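Local coordinates for protein putative platelet activating factor (Streptococcus pneumoniae, PDB 2HSJ) that is of unknown function but, as a member of the GDSL-like lipase/acylhydrolase family, probably hydrolyses ester or related acyl bonds, at residues W156-A159 against Y160-A164; P103-E106 against A107-N110. All coordinates share one frame; numbering follows the deposited sequence. Where two conformers were deposited one is given.

Contact 1 of 2, residues W156-A159 against Y160-A164; sequences WNQA and YQELA. With MG (magnesium ion), chain P.
With CG of Tyr-160 anti to its own carbonyl carbon (chi1 -81°), and CG of Trp-156 turned in much the same sense (chi1 -77°), the two aromatic side chains leave successive turns of one helix on the same flank. They meet at their margins: CE3 of the indole lies 4.3 Å from CE1 of the phenol, and the Tyr-160 hydroxyl sits beside the indole edge, near its plane. The same torsion lays the phenol ring back over the preceding turn, where CD1 comes 3.3 Å from Trp-156 O. That carbonyl meanwhile accepts the backbone N-H of Tyr-160 at 2.9 Å, in a bond bent little from straight (161°). Three further i to i+4 bonds link the two segments, the last from Leu-163 N to Ala-159 O at 2.9 Å. Outward, Glu-162 reaches back along the helix and packs its CG 3.2 Å from Gln-158 O. Where the helix ends, Ala-164 O binds a magnesium ion at 2.3 Å; Tyr-167 and Val-170 complete the protein part of that site. Two inward-reaching oxygens find main-chain partners outside the helix, Tyr-160 OH with Ile-93 O and Asn-157 OD1 with Ile-132 N. Helix 150-164 packs through Trp-156, Ala-159 and Tyr-160 on helix 104-121, while Tyr-160 and Ala-164 also touch Phe-172 of strand 170-173.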
loop_
_atom_site.group_PDB
_atom_site.type_symbol
_atom_site.label_atom_id
_atom_site.label_comp_id
_atom_site.label_asym_id
_atom_site.label_seq_id
_atom_site.Cartn_x
_atom_site.Cartn_y
_atom_site.Cartn_z
ATOM N N TRP D 156 27.042 26.699 -6.033
ATOM C CA TRP D 156 26.188 26.230 -4.955
ATOM C C TRP D 156 26.249 24.723 -4.842
ATOM O O TRP D 156 26.291 24.195 -3.733
ATOM C CB TRP D 156 24.755 26.710 -5.139
ATOM C CG TRP D 156 24.623 28.158 -4.740
ATOM C CD1 TRP D 156 25.474 29.202 -5.078
ATOM C CD2 TRP D 156 23.590 28.731 -3.925
ATOM N NE1 TRP D 156 25.015 30.379 -4.517
ATOM C CE2 TRP D 156 23.859 30.126 -3.824
ATOM C CE3 TRP D 156 22.445 28.213 -3.296
ATOM C CZ2 TRP D 156 23.039 30.994 -3.090
ATOM C CZ3 TRP D 156 21.622 29.075 -2.577
ATOM C CH2 TRP D 156 21.920 30.460 -2.488
ATOM N N ASN D 157 26.291 24.037 -5.982
ATOM C CA ASN D 157 26.311 22.577 -5.978
ATOM C C ASN D 157 27.569 22.029 -5.342
ATOM O O ASN D 157 27.529 20.977 -4.690
ATOM C CB ASN D 157 26.073 22.021 -7.380
ATOM C CG ASN D 157 24.621 22.188 -7.810
ATOM O OD1 ASN D 157 23.743 22.342 -6.954
ATOM N ND2 ASN D 157 24.361 22.114 -9.123
ATOM N N GLN D 158 28.675 22.759 -5.484
ATOM C CA GLN D 158 29.927 22.356 -4.829
ATOM C C GLN D 158 29.754 22.437 -3.319
ATOM O O GLN D 158 30.186 21.534 -2.586
ATOM C CB GLN D 158 31.121 23.205 -5.313
ATOM C CG GLN D 158 32.486 22.608 -5.010
ATOM C CD GLN D 158 33.600 23.273 -5.818
ATOM O OE1 GLN D 158 33.343 23.890 -6.868
ATOM N NE2 GLN D 158 34.835 23.161 -5.334
ATOM N N ALA D 159 29.105 23.513 -2.858
ATOM C CA ALA D 159 28.781 23.671 -1.438
ATOM C C ALA D 159 27.808 22.594 -0.898
ATOM O O ALA D 159 27.997 22.079 0.198
ATOM C CB ALA D 159 28.263 25.067 -1.165
ATOM N N TYR D 160 26.771 22.275 -1.666
ATOM C CA TYR D 160 25.854 21.206 -1.273
ATOM C C TYR D 160 26.608 19.886 -1.125
ATOM O O TYR D 160 26.348 19.117 -0.194
ATOM C CB TYR D 160 24.777 21.016 -2.354
ATOM C CG TYR D 160 23.597 21.999 -2.314
ATOM C CD1 TYR D 160 23.740 23.308 -1.823
ATOM C CD2 TYR D 160 22.345 21.612 -2.793
ATOM C CE1 TYR D 160 22.653 24.209 -1.813
ATOM C CE2 TYR D 160 21.261 22.490 -2.776
ATOM C CZ TYR D 160 21.422 23.787 -2.287
ATOM O OH TYR D 160 20.352 24.643 -2.269
ATOM N N GLN D 161 27.513 19.614 -2.066
ATOM C CA GLN D 161 28.300 18.379 -2.037
ATOM C C GLN D 161 29.143 18.316 -0.761
ATOM O O GLN D 161 29.277 17.243 -0.136
ATOM C CB GLN D 161 29.183 18.270 -3.274
ATOM C CG GLN D 161 29.919 16.943 -3.415
ATOM C CD GLN D 161 30.764 16.903 -4.681
ATOM O OE1 GLN D 161 31.537 17.827 -4.956
ATOM N NE2 GLN D 161 30.634 15.825 -5.448
ATOM N N GLU D 162 29.701 19.456 -0.356
ATOM C CA GLU D 162 30.540 19.514 0.847
ATOM C C GLU D 162 29.690 19.327 2.107
ATOM O O GLU D 162 30.084 18.609 3.046
ATOM C CB GLU D 162 31.325 20.824 0.855
ATOM C CG GLU D 162 32.341 20.854 -0.298
ATOM C CD GLU D 162 33.106 22.164 -0.426
ATOM O OE1 GLU D 162 32.599 23.214 0.041
ATOM O OE2 GLU D 162 34.218 22.133 -1.020
ATOM N N LEU D 163 28.493 19.912 2.099
ATOM C CA LEU D 163 27.573 19.749 3.214
ATOM C C LEU D 163 27.193 18.252 3.343
ATOM O O LEU D 163 27.204 17.696 4.437
ATOM C CB LEU D 163 26.339 20.668 3.053
ATOM C CG LEU D 163 25.234 20.454 4.087
ATOM C CD1 LEU D 163 25.692 20.666 5.510
ATOM C CD2 LEU D 163 24.005 21.345 3.756
ATOM N N ALA D 164 26.892 17.616 2.218
ATOM C CA ALA D 164 26.528 16.207 2.266
ATOM C C ALA D 164 27.627 15.335 2.871
ATOM O O ALA D 164 27.332 14.311 3.485
ATOM C CB ALA D 164 26.128 15.691 0.889
HETATM MG MG MG P . 27.165 12.013 3.375
HETATM O O HOH W 1 27.013 9.440 3.301
#

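Contact 2 of 2, residues P103-E106 against A107-N110; sequences PVNE and ALNN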
loop_
_atom_site.group_PDB
_atom_site.type_symbol
_atom_site.label_atom_id
_atom_site.label_comp_id
_atom_site.label_asym_id
_atom_site.label_seq_id
_atom_site.Cartn_x
_atom_site.Cartn_y
_atom_site.Cartn_z
ATOM N N PRO D 103 22.268 34.959 0.442
ATOM C CA PRO D 103 23.689 34.573 0.545
ATOM C C PRO D 103 23.851 33.062 0.618
ATOM O O PRO D 103 23.082 32.392 1.312
ATOM C CB PRO D 103 24.155 35.240 1.851
ATOM C CG PRO D 103 23.194 36.412 2.032
ATOM C CD PRO D 103 21.868 35.860 1.541
ATOM N N VAL D 104 24.827 32.527 -0.113
ATOM C CA VAL D 104 25.020 31.076 -0.127
ATOM C C VAL D 104 25.188 30.491 1.282
ATOM O O VAL D 104 24.642 29.438 1.591
ATOM C CB VAL D 104 26.148 30.633 -1.108
ATOM C CG1 VAL D 104 27.524 31.210 -0.716
ATOM C CG2 VAL D 104 26.220 29.113 -1.226
ATOM N N ASN D 105 25.938 31.173 2.145
ATOM C CA ASN D 105 26.106 30.720 3.522
ATOM C C ASN D 105 24.803 30.673 4.320
ATOM O O ASN D 105 24.645 29.818 5.191
ATOM C CB ASN D 105 27.095 31.617 4.269
ATOM C CG ASN D 105 28.543 31.378 3.862
ATOM O OD1 ASN D 105 28.890 30.342 3.290
ATOM N ND2 ASN D 105 29.402 32.344 4.174
ATOM N N GLU D 106 23.877 31.593 4.038
ATOM C CA GLU D 106 22.570 31.532 4.670
ATOM C C GLU D 106 21.768 30.316 4.167
ATOM O O GLU D 106 21.202 29.578 4.964
ATOM C CB GLU D 106 21.800 32.835 4.445
ATOM C CG GLU D 106 20.393 32.880 5.055
ATOM C CD GLU D 106 19.738 34.250 4.856
ATOM O OE1 GLU D 106 20.415 35.283 5.056
ATOM O OE2 GLU D 106 18.550 34.295 4.498
ATOM N N ALA D 107 21.738 30.102 2.851
ATOM C CA ALA D 107 21.075 28.905 2.311
ATOM C C ALA D 107 21.666 27.605 2.886
ATOM O O ALA D 107 20.929 26.674 3.236
ATOM C CB ALA D 107 21.136 28.882 0.793
ATOM N N LEU D 108 22.995 27.530 2.945
ATOM C CA LEU D 108 23.667 26.358 3.494
ATOM C C LEU D 108 23.287 26.122 4.946
ATOM O O LEU D 108 22.913 25.003 5.313
ATOM C CB LEU D 108 25.191 26.487 3.368
ATOM C CG LEU D 108 25.765 26.432 1.953
ATOM C CD1 LEU D 108 27.269 26.723 2.005
ATOM C CD2 LEU D 108 25.454 25.107 1.247
ATOM N N ASN D 109 23.357 27.176 5.761
ATOM C CA ASN D 109 22.960 27.065 7.168
ATOM C C ASN D 109 21.529 26.575 7.287
ATOM O O ASN D 109 21.226 25.738 8.141
ATOM C CB ASN D 109 23.096 28.391 7.914
ATOM C CG ASN D 109 24.532 28.721 8.245
ATOM O OD1 ASN D 109 25.414 27.865 8.158
ATOM N ND2 ASN D 109 24.778 29.972 8.616
ATOM N N ASN D 110 20.652 27.067 6.404
ATOM C CA ASN D 110 19.267 26.590 6.387
ATOM C C ASN D 110 19.202 25.093 6.085
ATOM O O ASN D 110 18.513 24.343 6.780
ATOM C CB ASN D 110 18.427 27.358 5.365
ATOM C CG ASN D 110 18.130 28.789 5.791
ATOM O OD1 ASN D 110 18.249 29.137 6.962
ATOM N ND2 ASN D 110 17.726 29.608 4.840
HETATM O O HOH W 2 16.945 32.396 4.476
#
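Val-104 and Leu-108, one helical turn apart, supply the apolar part of this contact. Leu-108 has two conformers; in the one described here the two side chains run side by side in the same direction, with CD1 of Leu-108 4.2 Å from CG2 of Val-104 and its CG 3.2 Å from Val-104 O. That methyl of Val-104 is anti to the backbone N, while CG1 lies between N and the carbonyl carbon (chi1 62°). Main-chain hydrogen bonds form the second class. The first of four i to i+4 bonds joins Ala-107 N to Pro-103 O at 3.1 Å, and the last joins Asn-110 N to Glu-106 O at 2.9 Å. In the bond to Asn-105 O the donor, Asn-109 N, stands above the carbonyl plane, 36° out of it. Solvent makes the third class: one water donates to Glu-106 OE2 at 2.5 Å and accepts from Asn-110 ND2 at 2.9 Å, bridging carboxylate and amide across a turn. The extended chain of Glu-106 reaches out to it, while the same ND2 bonds Thr-70 OG1 at the start of helix 70-75. Pro-103, with no amide hydrogen to leave unpaired, occupies the N-cap, and its carbonyl accepts the opening bond; this is the N-terminal part of an amphipathic alpha-helix flanking the parallel sheet of an alpha/beta fold of the SGNH-hydrolase kind.

Contacts 1 and 2 show how one backbone pattern serves two settings. Both are successive turns of helices, 150-164 and 104-121, and they pack directly on each other: Trp-156 CZ3 lies 3.4 Å from Ala-107 CB, and Trp-156 CZ2 lies 3.6 Å from Val-104 CA. Contact 1 is partly buried, with the aromatic side chains and Asn-157 buried and Gln-158, Gln-161 and Glu-162 exposed, and it closes at a metal-binding carbonyl. Contact 2 is mainly a surface contact at a helix start, where a water bridges charged and amide groups and Ala-107 is the buried residue. Between the helices, Ala-107 and Val-104 meet the Trp-156 ring.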